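Local coordinates for protein VirX1 (Cyanophage Syn10, PDB 6QGM) that probably acts as a flavin-dependent halogenase of the tryptophan halogenase family, a viral enzyme that iodinates diverse substrates, at residues P95-F105 / F130-T138; N112-K120 / L471-S480. All coordinates share one frame; numbering follows the deposited sequence.

Contact 1 of 2, residues P95-F105 / F130-T138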
ATOM      1  N   PRO B  95      24.950  14.627   3.739  1.00 50.54           N
ATOM      2  CA  PRO B  95      25.850  14.614   2.583  1.00 49.36           C
ATOM      3  C   PRO B  95      25.160  13.978   1.376  1.00 49.61           C
ATOM      4  O   PRO B  95      24.279  13.187   1.599  1.00 48.93           O
ATOM      5  CB  PRO B  95      27.007  13.746   3.071  1.00 49.40           C
ATOM      6  CG  PRO B  95      26.329  12.748   3.965  1.00 49.60           C
ATOM      7  CD  PRO B  95      25.263  13.544   4.684  1.00 49.10           C
ATOM      8  N   PHE B  96      25.564  14.314   0.149  1.00 52.38           N
ATOM      9  CA  PHE B  96      25.002  13.736  -1.100  1.00 54.90           C
ATOM     10  C   PHE B  96      25.562  12.322  -1.296  1.00 55.91           C
ATOM     11  O   PHE B  96      26.743  12.044  -1.006  1.00 57.99           O
ATOM     12  CB  PHE B  96      25.312  14.626  -2.297  1.00 57.57           C
ATOM     13  CG  PHE B  96      24.431  15.838  -2.382  1.00 60.33           C
ATOM     14  CD1 PHE B  96      23.063  15.705  -2.561  1.00 61.45           C
ATOM     15  CD2 PHE B  96      24.964  17.112  -2.285  1.00 66.09           C
ATOM     16  CE1 PHE B  96      22.238  16.822  -2.644  1.00 64.02           C
ATOM     17  CE2 PHE B  96      24.140  18.233  -2.366  1.00 66.56           C
ATOM     18  CZ  PHE B  96      22.771  18.089  -2.528  1.00 65.91           C
ATOM     19  N   GLY B  97      24.701  11.429  -1.767  1.00 56.35           N
ATOM     20  CA  GLY B  97      25.025  10.009  -1.950  1.00 58.32           C
ATOM     21  C   GLY B  97      23.827   9.252  -2.496  1.00 60.57           C
ATOM     22  O   GLY B  97      22.704   9.430  -2.026  1.00 55.34           O
ATOM     23  N   PRO B  98      24.039   8.298  -3.427  1.00 68.32           N
ATOM     24  CA  PRO B  98      22.917   7.550  -3.987  1.00 69.93           C
ATOM     25  C   PRO B  98      22.332   6.653  -2.886  1.00 70.12           C
ATOM     26  O   PRO B  98      21.123   6.593  -2.757  1.00 75.72           O
ATOM     27  CB  PRO B  98      23.573   6.744  -5.110  1.00 73.66           C
ATOM     28  CG  PRO B  98      25.009   6.522  -4.619  1.00 74.75           C
ATOM     29  CD  PRO B  98      25.361   7.766  -3.821  1.00 71.48           C
ATOM     30  N   SER B  99      23.221   6.045  -2.092  1.00 70.05           N
ATOM     31  CA  SER B  99      22.941   4.949  -1.123  1.00 70.04           C
ATOM     32  C   SER B  99      23.926   5.034   0.046  1.00 67.66           C
ATOM     33  O   SER B  99      24.987   5.644  -0.121  1.00 67.34           O
ATOM     34  CB  SER B  99      23.022   3.585  -1.779  1.00 73.10           C
ATOM     35  OG  SER B  99      24.316   3.359  -2.337  1.00 76.26           O
ATOM     36  N   LEU B 100      23.532   4.470   1.180  1.00 68.92           N
ATOM     37  CA  LEU B 100      24.358   4.317   2.397  1.00 72.42           C
ATOM     38  C   LEU B 100      25.483   3.318   2.104  1.00 72.44           C
ATOM     39  O   LEU B 100      25.163   2.187   1.696  1.00 72.24           O
ATOM     40  CB  LEU B 100      23.478   3.801   3.546  1.00 75.34           C
ATOM     41  CG  LEU B 100      22.656   4.848   4.296  1.00 76.89           C
ATOM     42  CD1 LEU B 100      21.536   5.408   3.429  1.00 77.06           C
ATOM     43  CD2 LEU B 100      22.088   4.236   5.565  1.00 78.97           C
ATOM     44  N   ASP B 101      26.738   3.708   2.345  1.00 70.11           N
ATOM     45  CA  ASP B 101      27.901   2.779   2.323  1.00 69.40           C
ATOM     46  C   ASP B 101      27.744   1.743   3.446  1.00 65.20           C
ATOM     47  O   ASP B 101      27.747   2.128   4.614  1.00 62.39           O
ATOM     48  CB  ASP B 101      29.220   3.550   2.446  1.00 70.59           C
ATOM     49  CG  ASP B 101      30.443   2.677   2.260  1.00 73.05           C
ATOM     50  OD1 ASP B 101      30.326   1.462   2.494  1.00 75.37           O
ATOM     51  OD2 ASP B 101      31.490   3.210   1.868  1.00 72.81           O
ATOM     52  N   VAL B 102      27.646   0.466   3.090  1.00 63.53           N
ATOM     53  CA  VAL B 102      27.348  -0.665   4.025  1.00 60.57           C
ATOM     54  C   VAL B 102      28.651  -1.285   4.561  1.00 61.50           C
ATOM     55  O   VAL B 102      28.556  -2.275   5.293  1.00 62.94           O
ATOM     56  CB  VAL B 102      26.455  -1.718   3.335  1.00 59.06           C
ATOM     57  CG1 VAL B 102      25.099  -1.147   2.982  1.00 57.77           C
ATOM     58  CG2 VAL B 102      27.090  -2.329   2.106  1.00 61.27           C
ATOM     59  N   SER B 103      29.820  -0.719   4.239  1.00 62.14           N
ATOM     60  CA  SER B 103      31.162  -1.346   4.445  1.00 62.64           C
ATOM     61  C   SER B 103      31.361  -1.833   5.889  1.00 63.71           C
ATOM     62  O   SER B 103      31.894  -2.955   6.032  1.00 64.75           O
ATOM     63  CB  SER B 103      32.279  -0.423   4.044  1.00 61.82           C
ATOM     64  OG  SER B 103      32.186  -0.140   2.646  1.00 61.22           O
ATOM     65  N   PHE B 104      30.960  -1.053   6.912  1.00 60.82           N
ATOM     66  CA  PHE B 104      31.235  -1.365   8.341  1.00 59.41           C
ATOM     67  C   PHE B 104      29.977  -1.876   9.044  1.00 61.07           C
ATOM     68  O   PHE B 104      30.000  -2.028  10.283  1.00 66.76           O
ATOM     69  CB  PHE B 104      31.846  -0.150   9.035  1.00 58.07           C
ATOM     70  CG  PHE B 104      33.228   0.189   8.547  1.00 59.72           C
ATOM     71  CD1 PHE B 104      33.411   0.942   7.398  1.00 59.09           C
ATOM     72  CD2 PHE B 104      34.351  -0.268   9.232  1.00 60.75           C
ATOM     73  CE1 PHE B 104      34.690   1.224   6.941  1.00 60.75           C
ATOM     74  CE2 PHE B 104      35.630   0.014   8.776  1.00 59.84           C
ATOM     75  CZ  PHE B 104      35.797   0.757   7.629  1.00 60.61           C
ATOM     76  N   PHE B 105      28.920  -2.170   8.290  1.00 62.43           N
ATOM     77  CA  PHE B 105      27.633  -2.681   8.839  1.00 61.62           C
ATOM     78  C   PHE B 105      27.797  -4.134   9.268  1.00 58.88           C
ATOM     79  O   PHE B 105      28.305  -4.901   8.461  1.00 59.23           O
ATOM     80  CB  PHE B 105      26.505  -2.644   7.802  1.00 62.00           C
ATOM     81  CG  PHE B 105      25.963  -1.279   7.465  1.00 60.49           C
ATOM     82  CD1 PHE B 105      26.612  -0.118   7.857  1.00 59.26           C
ATOM     83  CD2 PHE B 105      24.807  -1.162   6.709  1.00 61.28           C
ATOM     84  CE1 PHE B 105      26.099   1.126   7.515  1.00 59.74           C
ATOM     85  CE2 PHE B 105      24.291   0.088   6.382  1.00 61.48           C
ATOM     86  CZ  PHE B 105      24.937   1.225   6.785  1.00 59.12           C
ATOM     87  N   PHE B 130      27.100   9.370  12.547  1.00 44.78           N
ATOM     88  CA  PHE B 130      26.235   8.561  11.648  1.00 44.42           C
ATOM     89  C   PHE B 130      26.630   8.841  10.194  1.00 47.04           C
ATOM     90  O   PHE B 130      26.860   7.863   9.424  1.00 49.35           O
ATOM     91  CB  PHE B 130      24.740   8.812  11.837  1.00 42.46           C
ATOM     92  CG  PHE B 130      23.902   8.111  10.794  1.00 41.48           C
ATOM     93  CD1 PHE B 130      23.692   6.744  10.857  1.00 40.56           C
ATOM     94  CD2 PHE B 130      23.378   8.815   9.711  1.00 42.25           C
ATOM     95  CE1 PHE B 130      22.949   6.104   9.879  1.00 42.03           C
ATOM     96  CE2 PHE B 130      22.617   8.176   8.745  1.00 42.74           C
ATOM     97  CZ  PHE B 130      22.413   6.817   8.827  1.00 42.55           C
ATOM     98  N   ALA B 131      26.712  10.126   9.814  1.00 45.04           N
ATOM     99  CA  ALA B 131      26.984  10.536   8.418  1.00 44.25           C
ATOM    100  C   ALA B 131      28.367   9.998   7.995  1.00 45.10           C
ATOM    101  O   ALA B 131      28.479   9.419   6.901  1.00 43.13           O
ATOM    102  CB  ALA B 131      26.888  12.037   8.301  1.00 42.58           C
ATOM    103  N   ARG B 132      29.377  10.174   8.855  1.00 45.32           N
ATOM    104  CA  ARG B 132      30.756   9.692   8.629  1.00 46.06           C
ATOM    105  C   ARG B 132      30.727   8.186   8.429  1.00 48.29           C
ATOM    106  O   ARG B 132      31.479   7.695   7.591  1.00 53.14           O
ATOM    107  CB  ARG B 132      31.650  10.001   9.826  1.00 46.63           C
ATOM    108  CG  ARG B 132      31.542  11.427  10.330  1.00 47.00           C
ATOM    109  CD  ARG B 132      32.904  11.976  10.644  1.00 50.20           C
ATOM    110  NE  ARG B 132      32.779  13.228  11.370  1.00 50.24           N
ATOM    111  CZ  ARG B 132      32.905  13.366  12.679  1.00 52.38           C
ATOM    112  NH1 ARG B 132      33.193  12.325  13.448  1.00 55.90           N
ATOM    113  NH2 ARG B 132      32.767  14.565  13.215  1.00 52.15           N
ATOM    114  N   PHE B 133      29.891   7.490   9.200  1.00 48.94           N
ATOM    115  CA  PHE B 133      29.856   6.015   9.267  1.00 49.33           C
ATOM    116  C   PHE B 133      29.131   5.448   8.046  1.00 51.12           C
ATOM    117  O   PHE B 133      29.259   4.252   7.832  1.00 59.87           O
ATOM    118  CB  PHE B 133      29.198   5.550  10.565  1.00 49.51           C
ATOM    119  CG  PHE B 133      29.245   4.059  10.804  1.00 51.14           C
ATOM    120  CD1 PHE B 133      30.367   3.461  11.358  1.00 53.87           C
ATOM    121  CD2 PHE B 133      28.170   3.252  10.471  1.00 50.22           C
ATOM    122  CE1 PHE B 133      30.408   2.087  11.569  1.00 56.27           C
ATOM    123  CE2 PHE B 133      28.215   1.884  10.696  1.00 52.73           C
ATOM    124  CZ  PHE B 133      29.329   1.298  11.241  1.00 53.79           C
ATOM    125  N   VAL B 134      28.394   6.239   7.272  1.00 51.51           N
ATOM    126  CA  VAL B 134      27.594   5.681   6.133  1.00 51.22           C
ATOM    127  C   VAL B 134      27.909   6.400   4.823  1.00 49.53           C
ATOM    128  O   VAL B 134      27.516   5.871   3.770  1.00 51.01           O
ATOM    129  CB  VAL B 134      26.084   5.716   6.417  1.00 52.36           C
ATOM    130  CG1 VAL B 134      25.756   4.904   7.660  1.00 52.42           C
ATOM    131  CG2 VAL B 134      25.558   7.149   6.513  1.00 51.52           C
ATOM    132  N   ASN B 135      28.613   7.534   4.869  1.00 47.05           N
ATOM    133  CA  ASN B 135      28.863   8.376   3.671  1.00 45.66           C
ATOM    134  C   ASN B 135      30.204   9.086   3.855  1.00 45.90           C
ATOM    135  O   ASN B 135      30.390   9.782   4.863  1.00 45.71           O
ATOM    136  CB  ASN B 135      27.699   9.333   3.405  1.00 45.44           C
ATOM    137  CG  ASN B 135      27.942  10.199   2.200  1.00 45.58           C
ATOM    138  OD1 ASN B 135      29.051  10.712   2.043  1.00 47.11           O
ATOM    139  ND2 ASN B 135      26.916  10.371   1.360  1.00 43.37           N
ATOM    140  N   SER B 136      31.110   8.894   2.903  1.00 48.45           N
ATOM    141  CA  SER B 136      32.498   9.417   2.934  1.00 49.52           C
ATOM    142  C   SER B 136      32.521  10.812   2.305  1.00 49.37           C
ATOM    143  O   SER B 136      33.464  11.572   2.576  1.00 49.60           O
ATOM    144  CB  SER B 136      33.457   8.454   2.251  1.00 50.44           C
ATOM    145  OG  SER B 136      33.396   7.158   2.851  1.00 47.08           O
ATOM    146  N   ASN B 137      31.503  11.142   1.508  1.00 49.94           N
ATOM    147  CA  ASN B 137      31.300  12.514   0.989  1.00 50.23           C
ATOM    148  C   ASN B 137      31.356  13.452   2.197  1.00 48.32           C
ATOM    149  O   ASN B 137      31.914  14.544   2.061  1.00 49.37           O
ATOM    150  CB  ASN B 137      30.011  12.626   0.166  1.00 50.77           C
ATOM    151  CG  ASN B 137      30.026  13.771  -0.822  1.00 51.92           C
ATOM    152  OD1 ASN B 137      31.023  14.492  -0.927  1.00 54.56           O
ATOM    153  ND2 ASN B 137      28.935  13.942  -1.554  1.00 50.64           N
ATOM    154  N   THR B 138      30.837  13.004   3.340  1.00 48.30           N
ATOM    155  CA  THR B 138      30.872  13.691   4.667  1.00 50.10           C
ATOM    156  C   THR B 138      32.262  14.277   4.957  1.00 51.98           C
ATOM    157  O   THR B 138      32.326  15.421   5.428  1.00 50.57           O
ATOM    158  CB  THR B 138      30.480  12.723   5.790  1.00 48.78           C
ATOM    159  OG1 THR B 138      29.264  12.085   5.391  1.00 46.06           O
ATOM    160  CG2 THR B 138      30.320  13.398   7.138  1.00 48.75           C
TER
HETATM  161  O   HOH W   1      29.457   1.535   6.522  1.00 34.03           O
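D101 and V134 bring the two backbones closest, their CA atoms 4.8 Å apart, and D101 N donates to V134 O at 2.7 Å, in the carbonyl plane. Next to this bond, a water joins the same backbones: it donates to D101 O and to F133 O and accepts from F104 N. At the other end F96 O takes two asparagine side chains, N135 ND2 at 2.9 Å and N137 ND2 at 3.0 Å. They arrive from opposite faces of the carbonyl plane, N135 standing 61° out of it, while the oxygen lies almost within each amide plane. N137 is held further by N77 through its OD1.

The irregular chain leaving strand 91-95, outermost in its sheet within the chain, is thereby fastened along the break between helices 129-134 and 137-143. N135 lies at this break, where its backbone O accepts from T138 OG1 at 2.6 Å. P95 fits here, its CG 3.5 Å from N135 CG as the two side chains run past each other in opposite directions.

Aromatic packing fills the far end. F133 has CG anti to the backbone N (chi1 -174°), which carries its ring to F104 and F105: F133 CZ lies 3.6 Å from F104 CB. V134 CG1 meets the F105 ring at its edge, 3.8 Å from F105 CE1, and V134 CB packs beside L100 CG. W501 of helix 494-512 adds its ring against both F104 and F133.

Contact 2 of 2, residues N112-K120 / L471-S480; sequences NTWGKLANK and LRPQSYDKLS
Helix 113-120 packs against the loop that leads into helix 477-484, a helix-on-loop interface in the mainly helical part of this tryptophan halogenase-family chain. G115 and R472 approach to 5.0 Å between CA atoms. With no side chain on G115, P473 CD rests 4.0 Å from G115 CA, and the proline ring also slides past N112, whose OD1 and ND2 are bound by W455 and T454.

N119 reaches into the bend at 474-477 and uses both ends of its amide. Its ND2 donates to Q474 O at 2.7 Å, from above the carbonyl plane. Its OD1 receives R472 NE in a weak bond of 2.9 Å, bent to 130°, the amide and guanidinium planes standing 78° apart. The guanidinium is oriented more firmly from within its own segment, because R472 NH2 donates to S475 O at 2.8 Å, nearly straight at 176° and within the guanidinium plane. The bend of the arginine at chi3 turns R472 NE toward N119 OD1, while R472 CD packs 3.7 Å from A118 CB.

The outer face of this loop meets the third subunit: R472 N donates to Q375 of that subunit and P473 O accepts from its Y371, so the loop lies between the helix and a neighbouring chain.

K116 passes its aliphatic part by Q474 and S480 to a salt bridge with D491, which K120 shares. K120 bends at chi3 and chi4 and crosses D477 at about a right angle, where K120 NZ meets the syn lone pair of D477 OD1 at 3.1 Å.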
ATOM      1  N   ASN B 112      21.060  -0.559  11.203  1.00 54.28           N
ATOM      2  CA  ASN B 112      20.922  -0.410  12.678  1.00 51.39           C
ATOM      3  C   ASN B 112      22.288  -0.527  13.378  1.00 50.35           C
ATOM      4  O   ASN B 112      22.328  -0.349  14.620  1.00 49.17           O
ATOM      5  CB  ASN B 112      19.923  -1.415  13.262  1.00 50.81           C
ATOM      6  CG  ASN B 112      18.541  -1.305  12.631  1.00 50.39           C
ATOM      7  OD1 ASN B 112      18.151  -0.243  12.151  1.00 53.53           O
ATOM      8  ND2 ASN B 112      17.786  -2.384  12.593  1.00 48.03           N
ATOM      9  N   THR B 113      23.361  -0.826  12.634  1.00 50.31           N
ATOM     10  CA  THR B 113      24.732  -1.004  13.185  1.00 50.86           C
ATOM     11  C   THR B 113      25.155   0.291  13.888  1.00 48.47           C
ATOM     12  O   THR B 113      25.564   0.215  15.069  1.00 48.13           O
ATOM     13  CB  THR B 113      25.734  -1.443  12.102  1.00 52.24           C
ATOM     14  OG1 THR B 113      25.333  -2.700  11.549  1.00 51.08           O
ATOM     15  CG2 THR B 113      27.159  -1.582  12.603  1.00 52.45           C
ATOM     16  N   TRP B 114      25.053   1.439  13.217  1.00 47.79           N
ATOM     17  CA  TRP B 114      25.542   2.718  13.802  1.00 45.98           C
ATOM     18  C   TRP B 114      24.885   2.967  15.167  1.00 46.00           C
ATOM     19  O   TRP B 114      25.604   3.331  16.116  1.00 45.16           O
ATOM     20  CB  TRP B 114      25.347   3.917  12.871  1.00 44.26           C
ATOM     21  CG  TRP B 114      25.808   5.151  13.574  1.00 42.49           C
ATOM     22  CD1 TRP B 114      27.092   5.581  13.745  1.00 42.56           C
ATOM     23  CD2 TRP B 114      24.986   6.025  14.354  1.00 41.41           C
ATOM     24  NE1 TRP B 114      27.118   6.700  14.521  1.00 42.75           N
ATOM     25  CE2 TRP B 114      25.839   6.993  14.919  1.00 42.30           C
ATOM     26  CE3 TRP B 114      23.615   6.089  14.614  1.00 41.14           C
ATOM     27  CZ2 TRP B 114      25.352   8.037  15.705  1.00 42.52           C
ATOM     28  CZ3 TRP B 114      23.138   7.102  15.409  1.00 41.24           C
ATOM     29  CH2 TRP B 114      23.997   8.069  15.931  1.00 42.01           C
ATOM     30  N   GLY B 115      23.564   2.804  15.245  1.00 47.61           N
ATOM     31  CA  GLY B 115      22.774   2.973  16.479  1.00 50.03           C
ATOM     32  C   GLY B 115      23.276   2.094  17.617  1.00 53.41           C
ATOM     33  O   GLY B 115      23.362   2.610  18.742  1.00 54.52           O
ATOM     34  N   LYS B 116      23.589   0.813  17.363  1.00 54.52           N
ATOM     35  CA  LYS B 116      24.126  -0.098  18.405  1.00 57.28           C
ATOM     36  C   LYS B 116      25.487   0.426  18.885  1.00 56.36           C
ATOM     37  O   LYS B 116      25.698   0.442  20.116  1.00 54.96           O
ATOM     38  CB  LYS B 116      24.196  -1.539  17.900  1.00 61.15           C
ATOM     39  CG  LYS B 116      22.833  -2.171  17.657  1.00 65.23           C
ATOM     40  CD  LYS B 116      22.854  -3.639  17.300  1.00 67.94           C
ATOM     41  CE  LYS B 116      23.393  -4.531  18.399  1.00 69.36           C
ATOM     42  NZ  LYS B 116      22.818  -5.897  18.325  1.00 70.99           N
ATOM     43  N   LEU B 117      26.348   0.875  17.960  1.00 55.02           N
ATOM     44  CA  LEU B 117      27.661   1.498  18.285  1.00 54.80           C
ATOM     45  C   LEU B 117      27.440   2.702  19.215  1.00 54.01           C
ATOM     46  O   LEU B 117      28.163   2.809  20.233  1.00 54.75           O
ATOM     47  CB  LEU B 117      28.383   1.927  17.000  1.00 54.25           C
ATOM     48  CG  LEU B 117      28.995   0.797  16.176  1.00 52.90           C
ATOM     49  CD1 LEU B 117      29.575   1.310  14.869  1.00 51.69           C
ATOM     50  CD2 LEU B 117      30.073   0.099  16.972  1.00 54.36           C
ATOM     51  N   ALA B 118      26.480   3.565  18.865  1.00 51.87           N
ATOM     52  CA  ALA B 118      26.106   4.783  19.624  1.00 51.22           C
ATOM     53  C   ALA B 118      25.694   4.411  21.058  1.00 51.55           C
ATOM     54  O   ALA B 118      26.090   5.148  21.982  1.00 51.64           O
ATOM     55  CB  ALA B 118      25.009   5.524  18.909  1.00 50.84           C
ATOM     56  N   ASN B 119      24.967   3.302  21.250  1.00 50.37           N
ATOM     57  CA  ASN B 119      24.490   2.844  22.586  1.00 50.25           C
ATOM     58  C   ASN B 119      25.668   2.286  23.385  1.00 51.02           C
ATOM     59  O   ASN B 119      25.810   2.646  24.565  1.00 51.61           O
ATOM     60  CB  ASN B 119      23.357   1.819  22.474  1.00 51.56           C
ATOM     61  CG  ASN B 119      21.997   2.457  22.247  1.00 51.84           C
ATOM     62  OD1 ASN B 119      21.759   3.596  22.661  1.00 47.72           O
ATOM     63  ND2 ASN B 119      21.098   1.725  21.596  1.00 53.96           N
ATOM     64  N   LYS B 120      26.485   1.438  22.754  1.00 52.59           N
ATOM     65  CA  LYS B 120      27.609   0.722  23.403  1.00 53.50           C
ATOM     66  C   LYS B 120      28.754   1.689  23.702  1.00 53.89           C
ATOM     67  O   LYS B 120      29.349   1.559  24.772  1.00 55.91           O
ATOM     68  CB  LYS B 120      28.088  -0.402  22.494  1.00 55.07           C
ATOM     69  CG  LYS B 120      27.093  -1.535  22.288  1.00 55.91           C
ATOM     70  CD  LYS B 120      27.721  -2.673  21.484  1.00 59.44           C
ATOM     71  CE  LYS B 120      27.183  -4.025  21.882  1.00 62.50           C
ATOM     72  NZ  LYS B 120      25.803  -4.161  21.386  1.00 65.10           N
ATOM     73  N   LEU B 471      18.449  10.678  17.652  1.00 46.71           N
ATOM     74  CA  LEU B 471      17.606   9.454  17.727  1.00 47.24           C
ATOM     75  C   LEU B 471      18.383   8.248  17.176  1.00 45.69           C
ATOM     76  O   LEU B 471      19.255   8.433  16.347  1.00 46.17           O
ATOM     77  CB  LEU B 471      16.304   9.703  16.957  1.00 47.57           C
ATOM     78  CG  LEU B 471      15.422  10.830  17.480  1.00 47.55           C
ATOM     79  CD1 LEU B 471      14.519  11.372  16.387  1.00 47.69           C
ATOM     80  CD2 LEU B 471      14.602  10.368  18.656  1.00 47.77           C
ATOM     81  N   ARG B 472      18.049   7.060  17.669  1.00 47.01           N
ATOM     82  CA  ARG B 472      18.642   5.739  17.329  1.00 46.15           C
ATOM     83  C   ARG B 472      17.531   4.725  17.084  1.00 47.23           C
ATOM     84  O   ARG B 472      16.480   4.812  17.707  1.00 50.10           O
ATOM     85  CB  ARG B 472      19.511   5.280  18.500  1.00 45.07           C
ATOM     86  CG  ARG B 472      20.758   6.129  18.693  1.00 44.24           C
ATOM     87  CD  ARG B 472      21.495   5.780  19.973  1.00 44.44           C
ATOM     88  NE  ARG B 472      20.614   5.753  21.122  1.00 45.20           N
ATOM     89  CZ  ARG B 472      20.022   6.819  21.650  1.00 45.21           C
ATOM     90  NH1 ARG B 472      20.199   8.016  21.123  1.00 44.73           N
ATOM     91  NH2 ARG B 472      19.236   6.689  22.702  1.00 45.89           N
ATOM     92  N   PRO B 473      17.709   3.734  16.188  1.00 50.71           N
ATOM     93  CA  PRO B 473      16.663   2.745  15.915  1.00 53.49           C
ATOM     94  C   PRO B 473      16.280   1.940  17.164  1.00 53.11           C
ATOM     95  O   PRO B 473      15.093   1.739  17.382  1.00 53.08           O
ATOM     96  CB  PRO B 473      17.226   1.827  14.814  1.00 54.96           C
ATOM     97  CG  PRO B 473      18.717   2.124  14.775  1.00 55.16           C
ATOM     98  CD  PRO B 473      18.916   3.508  15.384  1.00 54.12           C
ATOM     99  N   GLN B 474      17.279   1.524  17.943  1.00 52.61           N
ATOM    100  CA  GLN B 474      17.096   0.977  19.310  1.00 55.73           C
ATOM    101  C   GLN B 474      17.697   1.982  20.282  1.00 54.94           C
ATOM    102  O   GLN B 474      18.892   2.285  20.152  1.00 58.76           O
ATOM    103  CB  GLN B 474      17.747  -0.396  19.434  1.00 59.97           C
ATOM    104  CG  GLN B 474      17.045  -1.469  18.596  1.00 63.60           C
ATOM    105  CD  GLN B 474      18.011  -2.392  17.876  1.00 66.70           C
ATOM    106  OE1 GLN B 474      19.045  -2.779  18.431  1.00 67.56           O
ATOM    107  NE2 GLN B 474      17.703  -2.679  16.612  1.00 66.27           N
ATOM    108  N   SER B 475      16.874   2.524  21.186  1.00 54.62           N
ATOM    109  CA  SER B 475      17.214   3.700  22.030  1.00 51.15           C
ATOM    110  C   SER B 475      18.134   3.273  23.180  1.00 50.16           C
ATOM    111  O   SER B 475      18.828   4.148  23.704  1.00 48.68           O
ATOM    112  CB  SER B 475      15.974   4.413  22.520  1.00 50.13           C
ATOM    113  OG  SER B 475      15.076   3.542  23.182  1.00 49.52           O
ATOM    114  N   TYR B 476      18.137   1.987  23.548  1.00 50.47           N
ATOM    115  CA  TYR B 476      18.939   1.410  24.656  1.00 51.34           C
ATOM    116  C   TYR B 476      19.434   0.004  24.282  1.00 53.32           C
ATOM    117  O   TYR B 476      18.741  -0.743  23.542  1.00 51.65           O
ATOM    118  CB  TYR B 476      18.132   1.391  25.955  1.00 50.57           C
ATOM    119  CG  TYR B 476      16.854   0.588  25.970  1.00 50.82           C
ATOM    120  CD1 TYR B 476      15.748   0.973  25.232  1.00 50.77           C
ATOM    121  CD2 TYR B 476      16.723  -0.513  26.801  1.00 52.45           C
ATOM    122  CE1 TYR B 476      14.567   0.257  25.271  1.00 52.37           C
ATOM    123  CE2 TYR B 476      15.544  -1.237  26.867  1.00 53.65           C
ATOM    124  CZ  TYR B 476      14.467  -0.860  26.086  1.00 53.55           C
ATOM    125  OH  TYR B 476      13.331  -1.607  26.121  1.00 52.70           O
ATOM    126  N   ASP B 477      20.609  -0.349  24.814  1.00 56.48           N
ATOM    127  CA  ASP B 477      21.378  -1.540  24.366  1.00 59.52           C
ATOM    128  C   ASP B 477      20.706  -2.832  24.859  1.00 58.79           C
ATOM    129  O   ASP B 477      20.795  -3.860  24.146  1.00 58.60           O
ATOM    130  CB  ASP B 477      22.834  -1.476  24.831  1.00 60.92           C
ATOM    131  CG  ASP B 477      23.707  -2.463  24.076  1.00 62.86           C
ATOM    132  OD1 ASP B 477      23.577  -2.501  22.806  1.00 62.45           O
ATOM    133  OD2 ASP B 477      24.484  -3.195  24.748  1.00 61.19           O
ATOM    134  N   LYS B 478      20.074  -2.784  26.035  1.00 56.08           N
ATOM    135  CA  LYS B 478      19.418  -3.953  26.664  1.00 57.38           C
ATOM    136  C   LYS B 478      18.372  -4.542  25.702  1.00 57.07           C
ATOM    137  O   LYS B 478      18.095  -5.765  25.772  1.00 55.67           O
ATOM    138  CB  LYS B 478      18.821  -3.539  28.009  1.00 57.30           C
ATOM    139  CG  LYS B 478      18.162  -4.664  28.784  1.00 57.93           C
ATOM    140  CD  LYS B 478      19.082  -5.863  29.002  1.00 58.31           C
ATOM    141  CE  LYS B 478      18.393  -7.026  29.681  1.00 60.34           C
ATOM    142  NZ  LYS B 478      19.176  -7.586  30.821  1.00 61.84           N
ATOM    143  N   LEU B 479      17.833  -3.690  24.829  1.00 57.14           N
ATOM    144  CA  LEU B 479      16.797  -4.032  23.820  1.00 59.22           C
ATOM    145  C   LEU B 479      17.407  -4.930  22.734  1.00 61.97           C
ATOM    146  O   LEU B 479      16.802  -5.961  22.393  1.00 61.55           O
ATOM    147  CB  LEU B 479      16.275  -2.728  23.218  1.00 57.89           C
ATOM    148  CG  LEU B 479      15.147  -2.859  22.202  1.00 59.20           C
ATOM    149  CD1 LEU B 479      14.076  -3.819  22.687  1.00 61.39           C
ATOM    150  CD2 LEU B 479      14.579  -1.477  21.928  1.00 58.10           C
ATOM    151  N   SER B 480      18.563  -4.505  22.208  1.00 61.98           N
ATOM    152  CA  SER B 480      19.416  -5.233  21.240  1.00 62.00           C
ATOM    153  C   SER B 480      19.796  -6.606  21.811  1.00 62.98           C
ATOM    154  O   SER B 480      19.616  -7.606  21.116  1.00 65.09           O
ATOM    155  CB  SER B 480      20.641  -4.412  20.920  1.00 62.65           C
ATOM    156  OG  SER B 480      20.319  -3.057  20.647  1.00 61.95           O
TER

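The centres of contacts 1 and 2 lie 18 Å apart, on the same side of the chain's centre. Their segments alternate in sequence: 95-105, 112-120, 130-138, then 471-480 after some 330 residues, so the helix of contact 2 falls between the two halves of contact 1. Consecutive helices 113-120 and 129-134 are in direct touch, with F133 CE1 3.5 Å from L117 CD1 and the rings of F130 and W114 edge-to-face. Helix 494-512 packs against both, through W501 and Y494. The layout thus joins an early region following strand 91-95 to late helices of the chain, 477-484 and 494-512, and the loop of contact 2 also meets the third subunit.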